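Local coordinates for protein chitinase A (Pteris ryukyuensis, PDB 4RL3) that probably hydrolyses glycosidic bonds of chitin, its catalytic domain being the family 18 (beta/alpha)8 barrel of a fern class III chitinase, at residues A[191-196]-A[230-235]; A[158-163]-A[204-209]; A[15-20]-A[56-61]; A[11-16]-A[252-257]; A[34-39]-A[87-92]. One frame throughout, in Å; residues are numbered along the deposited sequence.

How the interactions relate
All five contacts join helices and loops around one (beta/alpha)8 barrel. Interactions 1 and 2 both use helix 193-206: near its start it packs by small apolar groups on helix 226-238, while at its other end K206 gives a salt bridge, and Y207 just beyond it packs on a proline. Interactions 3 and 4 share V15 and Q16 and touch each other, D19 lying against Y254; interaction 3 is buried and mainly apolar, whereas interaction 4 lies at the surface, a tyrosine ring packed on V15 and N13 with waters at its hydroxyl. Interaction 5, partly buried, combines an apolar patch with a tyrosine-to-carbonyl bond and a buried carboxylate bridged by waters.

Interaction 1 of 5, residues A[191-196]-A[230-235]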
# COMPACT_ATOMS: atom_id res chain seq x y z
N THR A 191 12.19 16.23 -9.69
CA THR A 191 10.85 16.81 -9.67
C THR A 191 10.72 17.98 -8.69
O THR A 191 11.02 17.84 -7.51
CB THR A 191 9.81 15.72 -9.29
OG1 THR A 191 9.86 14.67 -10.25
CG2 THR A 191 8.39 16.27 -9.24
N SER A 192 10.27 19.13 -9.19
CA SER A 192 10.02 20.29 -8.33
C SER A 192 8.66 20.19 -7.62
O SER A 192 7.81 19.37 -7.98
CB SER A 192 10.04 21.57 -9.16
OG SER A 192 8.90 21.60 -10.01
N ALA A 193 8.43 21.05 -6.63
CA ALA A 193 7.13 21.09 -5.98
C ALA A 193 5.97 21.40 -6.95
O ALA A 193 4.92 20.77 -6.88
CB ALA A 193 7.14 22.06 -4.81
N SER A 194 6.19 22.35 -7.86
CA SER A 194 5.20 22.71 -8.88
C SER A 194 4.89 21.53 -9.80
O SER A 194 3.73 21.24 -10.08
CB SER A 194 5.72 23.88 -9.72
OG SER A 194 4.79 24.22 -10.74
N GLN A 195 5.93 20.86 -10.27
CA GLN A 195 5.77 19.68 -11.10
C GLN A 195 5.02 18.57 -10.36
O GLN A 195 4.18 17.89 -10.94
CB GLN A 195 7.11 19.14 -11.57
CG GLN A 195 7.79 20.00 -12.62
CD GLN A 195 9.15 19.47 -13.00
OE1 GLN A 195 9.99 19.18 -12.13
NE2 GLN A 195 9.38 19.32 -14.29
N TYR A 196 5.33 18.40 -9.08
CA TYR A 196 4.65 17.37 -8.29
C TYR A 196 3.15 17.62 -8.22
O TYR A 196 2.34 16.69 -8.34
CB TYR A 196 5.22 17.30 -6.88
CG TYR A 196 4.75 16.09 -6.08
CD1 TYR A 196 3.50 16.08 -5.47
CD2 TYR A 196 5.57 14.97 -5.93
CE1 TYR A 196 3.08 14.98 -4.74
CE2 TYR A 196 5.15 13.86 -5.22
CZ TYR A 196 3.90 13.88 -4.62
OH TYR A 196 3.46 12.80 -3.89
N LEU A 230 6.67 17.36 0.45
CA LEU A 230 5.93 17.95 1.55
C LEU A 230 5.49 19.38 1.24
O LEU A 230 4.37 19.77 1.57
CB LEU A 230 6.73 17.85 2.87
CG LEU A 230 6.80 16.41 3.41
CD1 LEU A 230 7.97 16.22 4.36
CD2 LEU A 230 5.49 16.01 4.05
N SER A 231 6.34 20.13 0.54
CA SER A 231 5.96 21.46 0.07
C SER A 231 4.77 21.42 -0.91
O SER A 231 3.81 22.18 -0.76
CB SER A 231 7.17 22.15 -0.57
OG SER A 231 8.15 22.44 0.40
N ALA A 232 4.82 20.50 -1.86
CA ALA A 232 3.69 20.30 -2.78
C ALA A 232 2.43 19.90 -2.03
O ALA A 232 1.34 20.34 -2.36
CB ALA A 232 4.04 19.24 -3.81
N CYS A 233 2.58 19.05 -1.03
CA CYS A 233 1.45 18.59 -0.24
C CYS A 233 0.77 19.74 0.51
O CYS A 233 -0.43 19.73 0.71
CB CYS A 233 1.87 17.50 0.73
SG CYS A 233 2.11 15.89 -0.06
N GLN A 234 1.56 20.73 0.95
CA GLN A 234 0.99 21.91 1.60
C GLN A 234 0.06 22.68 0.64
O GLN A 234 -1.00 23.17 1.04
CB GLN A 234 2.09 22.81 2.18
CG GLN A 234 1.59 24.05 2.93
CD GLN A 234 0.55 23.74 4.00
OE1 GLN A 234 0.84 23.04 4.97
NE2 GLN A 234 -0.66 24.26 3.82
N GLN A 235 0.43 22.74 -0.64
CA GLN A 235 -0.41 23.39 -1.65
C GLN A 235 -1.71 22.63 -1.86
O GLN A 235 -2.78 23.22 -1.89
CB GLN A 235 0.32 23.49 -2.98
CG GLN A 235 1.54 24.39 -2.96
CD GLN A 235 2.23 24.42 -4.31
OE1 GLN A 235 1.58 24.38 -5.36
NE2 GLN A 235 3.56 24.48 -4.29
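A232 sets its CB against both Y196 and A193, joining helices 193-206 and 226-238, two successive outer helices of the (beta/alpha)8 barrel. The methyl group lies 3.6 Å from CD1 of the Y196 ring, an oblique approach, and 3.5 Å from the backbone O of A193. The two alanines are close enough for CB of A193 to stand 4.3 Å from CB of A232, which is what lets the backbones come within 4.8 Å between the CA atoms of A193 and A232. Toward solvent, CB of A193 also borders CB of S231 and the amide end of Q235. No hydrogen bond crosses the contact, so the evidence is for shape packing alone.

Further out, Y196 has CG anti to the backbone N (chi1 -169°), which places that atom beside CB of A232. Its hydroxyl is bonded to the backbone O of S216 in strand 215-218, tying the ring to the barrel wall. The start of helix 193-206 is fixed by a capping box. In it, S192 OG accepts from Q195 N at 3.1 Å. In return, S192 N gives a nearly straight bond (172°) to OE1 of Q195, at 3.0 Å and on a lone pair in the amide plane.

Interaction 2 of 5, residues A[158-163]-A[204-209]; sequences PFDGVE and ASKYGG
The beta-alpha loop that follows barrel strand 153-156 meets the far end of helix 193-206 here, P158 lying on Y207 and E163 pairing with K206. CG of P158 sits over one face of the Y207 ring, 4.2 Å from its centroid and 28° off the normal, a CH-pi contact. The two side chains slide past each other in opposite directions, and CB of P158 lies 3.4 Å from OH of Y207. That hydroxyl lies 2.7 Å from a water in the ring plane, and the same water donates to O of F159.

Beside this ring contact, the side chain of K206, extended beyond CG, crosses that of E163 at about a right angle. NZ of K206 donates to OE1 of E163 at 2.8 Å, arriving 36° out of the carboxylate plane. An alanine in place of E163 would probably leave the K206 ammonium without its direct ionic mate. D160 is a second, looser charge: its OD1 lies 4.1 Å from NZ of K206, a water linking the two atoms, while its OD2 is bonded to Y187 OH. Two carboxylates near one ammonium would be expected to favour its protonated form.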
# COMPACT_ATOMS: atom_id res chain seq x y z
N PRO A 158 -0.97 1.81 -7.56
CA PRO A 158 -0.54 1.89 -8.95
C PRO A 158 0.59 2.88 -9.21
O PRO A 158 0.92 3.70 -8.35
CB PRO A 158 -1.79 2.37 -9.67
CG PRO A 158 -2.47 3.23 -8.66
CD PRO A 158 -2.23 2.53 -7.34
N PHE A 159 1.15 2.78 -10.40
CA PHE A 159 2.04 3.80 -10.96
C PHE A 159 1.82 3.76 -12.47
O PHE A 159 1.04 2.93 -12.97
CB PHE A 159 3.51 3.57 -10.56
CG PHE A 159 4.08 2.26 -11.02
CD1 PHE A 159 3.83 1.07 -10.33
CD2 PHE A 159 4.88 2.21 -12.15
CE1 PHE A 159 4.36 -0.13 -10.78
CE2 PHE A 159 5.41 1.01 -12.60
CZ PHE A 159 5.15 -0.16 -11.91
N ASP A 160 2.45 4.65 -13.23
CA ASP A 160 2.06 4.81 -14.63
C ASP A 160 2.27 3.55 -15.47
O ASP A 160 1.47 3.24 -16.35
CB ASP A 160 2.77 6.00 -15.28
CG ASP A 160 2.25 7.34 -14.77
OD1 ASP A 160 1.14 7.41 -14.20
OD2 ASP A 160 2.96 8.35 -14.98
N GLY A 161 3.34 2.82 -15.18
CA GLY A 161 3.68 1.60 -15.92
C GLY A 161 2.64 0.50 -15.84
O GLY A 161 2.63 -0.41 -16.69
N VAL A 162 1.76 0.57 -14.84
CA VAL A 162 0.65 -0.38 -14.69
C VAL A 162 -0.72 0.30 -14.77
O VAL A 162 -1.71 -0.20 -14.24
CB VAL A 162 0.82 -1.21 -13.40
CG1 VAL A 162 2.08 -2.07 -13.51
CG2 VAL A 162 0.87 -0.34 -12.15
N GLU A 163 -0.79 1.41 -15.50
CA GLU A 163 -2.03 2.18 -15.66
C GLU A 163 -3.18 1.38 -16.26
O GLU A 163 -4.31 1.47 -15.79
CB GLU A 163 -1.76 3.41 -16.54
CG GLU A 163 -2.94 4.33 -16.80
CD GLU A 163 -2.48 5.59 -17.51
OE1 GLU A 163 -1.62 6.31 -16.94
OE2 GLU A 163 -2.94 5.84 -18.65
N ALA A 204 -4.49 11.89 -10.24
CA ALA A 204 -5.81 11.97 -9.64
C ALA A 204 -6.92 11.90 -10.70
O ALA A 204 -7.95 11.25 -10.48
CB ALA A 204 -5.93 13.23 -8.81
N SER A 205 -6.70 12.52 -11.86
CA SER A 205 -7.69 12.51 -12.94
C SER A 205 -8.01 11.10 -13.47
O SER A 205 -9.09 10.89 -14.02
CB SER A 205 -7.24 13.40 -14.10
OG SER A 205 -6.28 12.76 -14.91
N LYS A 206 -7.08 10.16 -13.28
CA LYS A 206 -7.22 8.77 -13.74
C LYS A 206 -7.84 7.84 -12.71
O LYS A 206 -8.24 6.72 -13.05
CB LYS A 206 -5.85 8.22 -14.13
CG LYS A 206 -5.19 8.99 -15.27
CD LYS A 206 -3.72 8.63 -15.41
CE LYS A 206 -3.09 9.41 -16.56
NZ LYS A 206 -1.64 9.11 -16.69
N TYR A 207 -7.92 8.30 -11.46
CA TYR A 207 -8.35 7.47 -10.33
C TYR A 207 -9.45 8.17 -9.52
O TYR A 207 -9.42 8.20 -8.28
CB TYR A 207 -7.15 7.09 -9.46
CG TYR A 207 -6.29 6.08 -10.15
CD1 TYR A 207 -6.68 4.74 -10.18
CD2 TYR A 207 -5.12 6.44 -10.81
CE1 TYR A 207 -5.91 3.79 -10.82
CE2 TYR A 207 -4.34 5.49 -11.45
CZ TYR A 207 -4.76 4.16 -11.45
OH TYR A 207 -4.01 3.20 -12.10
N GLY A 208 -10.41 8.73 -10.25
CA GLY A 208 -11.64 9.21 -9.65
C GLY A 208 -11.68 10.69 -9.28
O GLY A 208 -12.70 11.16 -8.78
N GLY A 209 -10.59 11.41 -9.54
CA GLY A 209 -10.56 12.87 -9.38
C GLY A 209 -9.69 13.37 -8.26
O GLY A 209 -9.30 14.53 -8.25
O HOH W 1 -1.56 3.99 -12.92
O HOH W 2 -0.52 9.71 -14.20
O HOH W 3 1.32 10.10 -16.85

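Interaction 3 of 5, residues A[15-20]-A[56-61]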
# COMPACT_ATOMS: atom_id res chain seq x y z
N VAL A 15 13.19 -3.34 11.61
CA VAL A 15 12.31 -2.23 11.94
C VAL A 15 11.02 -2.74 12.58
O VAL A 15 10.52 -3.82 12.25
CB VAL A 15 12.01 -1.35 10.70
CG1 VAL A 15 11.19 -2.11 9.65
CG2 VAL A 15 11.32 -0.04 11.11
N GLN A 16 10.51 -1.97 13.53
CA GLN A 16 9.31 -2.32 14.27
C GLN A 16 8.29 -1.20 14.13
O GLN A 16 8.64 -0.06 13.79
CB GLN A 16 9.67 -2.56 15.73
CG GLN A 16 10.67 -3.69 15.91
CD GLN A 16 11.03 -3.93 17.36
OE1 GLN A 16 12.08 -3.47 17.84
NE2 GLN A 16 10.16 -4.63 18.07
N PHE A 17 7.02 -1.53 14.37
CA PHE A 17 5.95 -0.53 14.39
C PHE A 17 6.35 0.57 15.36
O PHE A 17 6.12 1.75 15.12
CB PHE A 17 4.60 -1.10 14.87
CG PHE A 17 4.03 -2.23 14.02
CD1 PHE A 17 3.80 -2.06 12.66
CD2 PHE A 17 3.63 -3.42 14.61
CE1 PHE A 17 3.25 -3.07 11.89
CE2 PHE A 17 3.07 -4.45 13.85
CZ PHE A 17 2.88 -4.27 12.48
N THR A 18 6.94 0.16 16.49
CA THR A 18 7.30 1.10 17.56
C THR A 18 8.40 2.11 17.22
O THR A 18 8.57 3.11 17.94
CB THR A 18 7.71 0.32 18.84
OG1 THR A 18 8.79 -0.56 18.53
CG2 THR A 18 6.54 -0.48 19.40
N ASP A 19 9.13 1.88 16.13
CA ASP A 19 10.12 2.83 15.62
C ASP A 19 9.48 4.00 14.87
O ASP A 19 10.14 5.03 14.64
CB ASP A 19 11.10 2.14 14.67
CG ASP A 19 11.96 1.10 15.37
OD1 ASP A 19 12.43 1.36 16.49
OD2 ASP A 19 12.18 0.05 14.79
N VAL A 20 8.25 3.83 14.42
CA VAL A 20 7.61 4.81 13.54
C VAL A 20 6.82 5.85 14.33
O VAL A 20 5.96 5.49 15.14
CB VAL A 20 6.65 4.12 12.54
CG1 VAL A 20 6.09 5.13 11.55
CG2 VAL A 20 7.38 3.02 11.80
N SER A 56 8.58 -12.69 12.35
CA SER A 56 9.17 -13.03 13.65
C SER A 56 9.30 -11.79 14.55
O SER A 56 9.37 -11.92 15.78
CB SER A 56 10.53 -13.68 13.48
OG SER A 56 11.48 -12.79 12.94
N VAL A 57 9.32 -10.61 13.91
CA VAL A 57 9.39 -9.31 14.60
C VAL A 57 8.02 -8.65 14.62
O VAL A 57 7.53 -8.24 15.68
CB VAL A 57 10.44 -8.40 13.94
CG1 VAL A 57 10.43 -7.00 14.54
CG2 VAL A 57 11.82 -9.03 14.07
N LEU A 58 7.40 -8.56 13.44
CA LEU A 58 6.07 -7.98 13.28
C LEU A 58 5.06 -9.11 13.42
O LEU A 58 4.49 -9.60 12.44
CB LEU A 58 5.96 -7.25 11.94
CG LEU A 58 7.02 -6.14 11.75
CD1 LEU A 58 7.07 -5.58 10.34
CD2 LEU A 58 6.83 -5.01 12.75
N THR A 59 4.90 -9.55 14.65
CA THR A 59 4.09 -10.70 15.01
C THR A 59 2.64 -10.30 15.22
O THR A 59 2.33 -9.13 15.31
CB THR A 59 4.56 -11.26 16.37
OG1 THR A 59 4.46 -10.22 17.34
CG2 THR A 59 6.01 -11.75 16.29
N PRO A 60 1.73 -11.29 15.35
CA PRO A 60 0.38 -10.94 15.73
C PRO A 60 0.33 -10.15 17.05
O PRO A 60 -0.45 -9.21 17.16
CB PRO A 60 -0.31 -12.31 15.83
CG PRO A 60 0.45 -13.16 14.87
CD PRO A 60 1.87 -12.72 15.04
N ALA A 61 1.14 -10.53 18.03
CA ALA A 61 1.19 -9.81 19.30
C ALA A 61 1.63 -8.35 19.13
O ALA A 61 1.11 -7.46 19.80
CB ALA A 61 2.10 -10.52 20.28
O HOH W 4 7.72 -5.63 17.06
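Q16 and L58 bring the two backbones nearest each other, with CA atoms 6.6 Å apart and no hydrogen bond between the segments; F17 opens a short 3-10 turn on one side, and L58 is the centre of an inverse gamma turn on the other. The main side-chain contact is L58 on F17. CD2 of L58 stands over the centre of the F17 ring, 3.9 Å from the centroid and only 6° off the normal, a CH-pi contact in which that methyl group is nearly equidistant from the ring carbons. In F17, CG is anti to the carbonyl carbon (chi1 -61°), which sets it 4.1 Å from CD2 of L58. The same methyl is 3.8 Å from the backbone N of F17, so it touches both the ring and the main chain of F17.

In the (beta/alpha)8 barrel, segment 15-20 belongs to the connection between strands 3-8 and 27-36, and segment 56-61 leads into helix 60-69. F17 and L58 both rest on I8 and L32 of those strands, and F17 also meets the ring of F30.

Nearer the surface, V57 turns CG1 anti to its backbone N, to 3.6 Å from CG of Q16; the side chains cross at about a right angle. Beyond this, NE2 of Q16 gives a hydrogen bond of 2.8 Å to a water, which donates to O of V57 at 3.0 Å. Second-shell bonds set both backbones: Q16 N donates to OD2 of D19, 34° out of its carboxylate plane, W53 NE1 bonds to O of L58, and T59 caps helix 60-69 with OG1 accepting from A62 N.

Interaction 4 of 5, residues A[11-16]-A[252-257]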
# COMPACT_ATOMS: atom_id res chain seq x y z
N LEU A 11 11.94 -5.72 4.13
CA LEU A 11 13.41 -5.86 4.03
C LEU A 11 14.02 -6.80 5.06
O LEU A 11 15.19 -7.17 4.93
CB LEU A 11 14.11 -4.50 4.12
CG LEU A 11 13.70 -3.45 3.09
CD1 LEU A 11 14.68 -2.29 3.14
CD2 LEU A 11 13.63 -4.01 1.68
N TYR A 12 13.24 -7.22 6.05
CA TYR A 12 13.76 -8.02 7.17
C TYR A 12 14.97 -7.33 7.80
O TYR A 12 16.02 -7.95 8.01
CB TYR A 12 14.11 -9.45 6.72
CG TYR A 12 12.93 -10.28 6.24
CD1 TYR A 12 12.31 -10.00 5.02
CD2 TYR A 12 12.46 -11.37 6.99
CE1 TYR A 12 11.23 -10.77 4.58
CE2 TYR A 12 11.39 -12.14 6.54
CZ TYR A 12 10.79 -11.83 5.34
OH TYR A 12 9.73 -12.61 4.90
N ASN A 13 14.82 -6.05 8.12
CA ASN A 13 15.94 -5.28 8.66
C ASN A 13 15.78 -4.89 10.12
O ASN A 13 16.57 -4.11 10.64
CB ASN A 13 16.31 -4.06 7.78
CG ASN A 13 15.33 -2.89 7.90
OD1 ASN A 13 14.35 -2.91 8.67
ND2 ASN A 13 15.59 -1.85 7.11
N GLY A 14 14.75 -5.45 10.77
CA GLY A 14 14.57 -5.26 12.19
C GLY A 14 13.67 -4.11 12.58
O GLY A 14 13.41 -3.91 13.76
N VAL A 15 13.19 -3.34 11.61
CA VAL A 15 12.31 -2.23 11.94
C VAL A 15 11.02 -2.74 12.58
O VAL A 15 10.52 -3.82 12.25
CB VAL A 15 12.01 -1.35 10.70
CG1 VAL A 15 11.19 -2.11 9.65
CG2 VAL A 15 11.32 -0.04 11.11
N GLN A 16 10.51 -1.97 13.53
CA GLN A 16 9.31 -2.32 14.27
C GLN A 16 8.29 -1.20 14.13
O GLN A 16 8.64 -0.06 13.79
CB GLN A 16 9.67 -2.56 15.73
CG GLN A 16 10.67 -3.69 15.91
CD GLN A 16 11.03 -3.93 17.36
OE1 GLN A 16 12.08 -3.47 17.84
NE2 GLN A 16 10.16 -4.63 18.07
N GLY A 252 12.93 1.59 4.89
CA GLY A 252 13.79 2.56 4.20
C GLY A 252 14.23 3.66 5.16
O GLY A 252 15.40 4.02 5.21
N SER A 253 13.27 4.16 5.93
CA SER A 253 13.56 5.21 6.89
C SER A 253 14.51 4.72 7.97
O SER A 253 15.46 5.42 8.35
CB SER A 253 12.26 5.71 7.49
OG SER A 253 11.49 6.32 6.49
N TYR A 254 14.28 3.51 8.44
CA TYR A 254 15.10 2.90 9.49
C TYR A 254 16.57 2.82 9.08
O TYR A 254 17.46 3.06 9.90
CB TYR A 254 14.56 1.50 9.79
CG TYR A 254 15.14 0.80 11.01
CD1 TYR A 254 14.98 1.32 12.28
CD2 TYR A 254 15.81 -0.40 10.87
CE1 TYR A 254 15.47 0.65 13.39
CE2 TYR A 254 16.31 -1.06 11.98
CZ TYR A 254 16.15 -0.53 13.23
OH TYR A 254 16.65 -1.18 14.34
N ALA A 255 16.79 2.50 7.81
CA ALA A 255 18.12 2.34 7.25
C ALA A 255 18.71 3.65 6.73
O ALA A 255 19.87 3.66 6.28
CB ALA A 255 18.08 1.33 6.12
N SER A 256 17.95 4.73 6.76
CA SER A 256 18.38 6.01 6.19
C SER A 256 19.04 6.93 7.22
O SER A 256 18.79 6.81 8.43
CB SER A 256 17.19 6.74 5.57
OG SER A 256 16.38 7.37 6.55
N SER A 257 19.85 7.87 6.75
CA SER A 257 20.44 8.85 7.66
C SER A 257 19.39 9.82 8.22
O SER A 257 19.51 10.28 9.36
CB SER A 257 21.58 9.61 6.97
OG SER A 257 21.11 10.29 5.84
O HOH W 5 17.72 -4.01 13.63
O HOH W 6 13.67 -1.93 15.78
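Y254 lays its ring across V15 and turns an edge to N13, so that helix 250-254, just after the last barrel strand 244-248, packs on the loop after the first, 3-8; the contact therefore lies where the (beta/alpha)8 barrel closes. CB of V15 lies over one face, 4.2 Å from the ring centroid and 27° off its normal, and CG2 of V15 reaches 3.8 Å to CB of Y254. The side chains of V15 and N13 each run opposite to that of Y254.

N13, however, meets the ring at its edge. Its backbone O is there, 3.3 Å from CE2 of Y254, while its amide plane stands 52° from the ring plane, OD1 lying 3.6 Å from CD2 of Y254. The amide owes this place to a CG in the crowded position between backbone N and carbonyl carbon (chi1 75°). There OD1 accepts from V15 N at 3.2 Å, an Asx turn, and ND2 is bonded to O of D251, so both ends of the amide are held. K259 makes a cation-pi contact with the Y254 ring. At the tip, a water in the ring plane lies 3.1 Å from OH of Y254 and donates to O of N13 at 3.2 Å.

Interaction 5 of 5, residues A[34-39]-A[87-92]; sequences FAIDYT and SPVQFT
D37 OD2 is gripped by several donors, and two of them are waters that carry it across to T92. One water donates to this oxygen at 2.8 Å and accepts from T92 N at 2.9 Å; the other donates to it at 2.7 Å and also to T92 O at 2.8 Å. W99 NE1 is a further donor to OD2, and Y123 OH is bonded to OD1, so the buried carboxylate has both oxygens occupied. The first water also lies over one face of the F91 ring, displaced from its centre.

Y38 makes the direct bond: its OH donates to O of Q90 at 2.6 Å, in the carbonyl plane and on a lone pair, with the carbonyl at the edge of the tyrosine ring. A phenylalanine in place of Y38 would probably leave that Q90 carbonyl without its donor.

In the (beta/alpha)8 barrel, D37 and Y38 follow the C-terminal end of strand 27-36, the end at which such barrels carry their active sites, while segment 87-92 runs from the short hairpin strand 87-88 toward helix 96-114. V89 makes the apolar contact between them. Its CG1, anti to the backbone N (chi1 178°), touches CG2 of I36 at 3.7 Å and CE1 of Y38 at 4.0 Å. Inverse gamma turns centred on D37 and V89 bend the two backbones. The Q90 side chain leads elsewhere, its NE2 bonded to D127 OD2.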
# COMPACT_ATOMS: atom_id res chain seq x y z
N PHE A 34 5.33 -8.05 2.51
CA PHE A 34 4.19 -8.34 1.63
C PHE A 34 3.65 -9.74 1.92
O PHE A 34 4.39 -10.63 2.38
CB PHE A 34 4.66 -8.34 0.17
CG PHE A 34 5.09 -7.00 -0.34
CD1 PHE A 34 4.14 -6.08 -0.75
CD2 PHE A 34 6.44 -6.65 -0.41
CE1 PHE A 34 4.51 -4.85 -1.22
CE2 PHE A 34 6.82 -5.42 -0.90
CZ PHE A 34 5.86 -4.51 -1.29
N ALA A 35 2.37 -9.96 1.62
CA ALA A 35 1.84 -11.31 1.46
C ALA A 35 1.93 -11.63 -0.02
O ALA A 35 1.61 -10.79 -0.86
CB ALA A 35 0.40 -11.41 1.96
N ILE A 36 2.41 -12.82 -0.35
CA ILE A 36 2.58 -13.21 -1.74
C ILE A 36 2.09 -14.64 -1.90
O ILE A 36 2.40 -15.51 -1.07
CB ILE A 36 4.06 -13.13 -2.18
CG1 ILE A 36 4.71 -11.83 -1.69
CG2 ILE A 36 4.17 -13.24 -3.70
CD1 ILE A 36 6.20 -11.75 -1.91
N ASP A 37 1.35 -14.88 -2.98
CA ASP A 37 0.84 -16.21 -3.31
C ASP A 37 1.89 -16.99 -4.11
O ASP A 37 1.64 -17.43 -5.23
CB ASP A 37 -0.51 -16.11 -4.04
CG ASP A 37 -0.47 -15.25 -5.30
OD1 ASP A 37 0.22 -14.20 -5.33
OD2 ASP A 37 -1.15 -15.60 -6.29
N TYR A 38 3.05 -17.13 -3.49
CA TYR A 38 4.19 -17.86 -4.03
C TYR A 38 4.88 -18.61 -2.92
O TYR A 38 4.83 -18.21 -1.75
CB TYR A 38 5.19 -16.90 -4.64
CG TYR A 38 4.98 -16.57 -6.11
CD1 TYR A 38 3.98 -15.69 -6.52
CD2 TYR A 38 5.79 -17.12 -7.08
CE1 TYR A 38 3.80 -15.38 -7.86
CE2 TYR A 38 5.62 -16.82 -8.43
CZ TYR A 38 4.62 -15.94 -8.81
OH TYR A 38 4.44 -15.65 -10.16
N THR A 39 5.58 -19.68 -3.28
CA THR A 39 6.45 -20.37 -2.34
C THR A 39 7.80 -19.68 -2.30
O THR A 39 8.13 -18.88 -3.19
CB THR A 39 6.69 -21.83 -2.76
OG1 THR A 39 7.48 -21.85 -3.95
CG2 THR A 39 5.37 -22.56 -2.97
N SER A 87 12.99 -13.35 -7.94
CA SER A 87 12.23 -13.54 -9.17
C SER A 87 11.03 -12.59 -9.18
O SER A 87 10.50 -12.30 -8.11
CB SER A 87 11.70 -14.97 -9.27
OG SER A 87 12.75 -15.90 -9.52
N PRO A 88 10.61 -12.11 -10.36
CA PRO A 88 9.43 -11.24 -10.41
C PRO A 88 8.15 -11.93 -9.94
O PRO A 88 7.88 -13.08 -10.31
CB PRO A 88 9.35 -10.84 -11.89
CG PRO A 88 10.73 -11.07 -12.43
CD PRO A 88 11.22 -12.27 -11.69
N VAL A 89 7.38 -11.22 -9.12
CA VAL A 89 6.09 -11.72 -8.69
C VAL A 89 5.11 -11.52 -9.83
O VAL A 89 4.42 -10.50 -9.91
CB VAL A 89 5.62 -11.01 -7.40
CG1 VAL A 89 4.23 -11.51 -6.99
CG2 VAL A 89 6.60 -11.24 -6.27
N GLN A 90 5.03 -12.51 -10.71
CA GLN A 90 4.10 -12.50 -11.82
C GLN A 90 2.72 -12.87 -11.32
O GLN A 90 2.55 -13.93 -10.71
CB GLN A 90 4.51 -13.53 -12.88
CG GLN A 90 5.78 -13.17 -13.63
CD GLN A 90 5.60 -11.97 -14.54
OE1 GLN A 90 4.48 -11.51 -14.78
NE2 GLN A 90 6.71 -11.47 -15.07
N PHE A 91 1.73 -12.00 -11.53
CA PHE A 91 0.38 -12.39 -11.18
C PHE A 91 -0.02 -13.57 -12.06
O PHE A 91 0.11 -13.52 -13.28
CB PHE A 91 -0.64 -11.27 -11.36
CG PHE A 91 -1.99 -11.62 -10.81
CD1 PHE A 91 -2.89 -12.36 -11.56
CD2 PHE A 91 -2.33 -11.26 -9.52
CE1 PHE A 91 -4.12 -12.71 -11.05
CE2 PHE A 91 -3.56 -11.61 -9.00
CZ PHE A 91 -4.45 -12.34 -9.76
N THR A 92 -0.51 -14.64 -11.44
CA THR A 92 -0.91 -15.81 -12.21
C THR A 92 -1.98 -16.64 -11.49
O THR A 92 -1.97 -16.80 -10.26
CB THR A 92 0.33 -16.63 -12.61
OG1 THR A 92 -0.05 -17.72 -13.47
CG2 THR A 92 1.06 -17.15 -11.41
O HOH W 7 -0.82 -14.00 -8.58
O HOH W 8 -0.66 -17.69 -7.98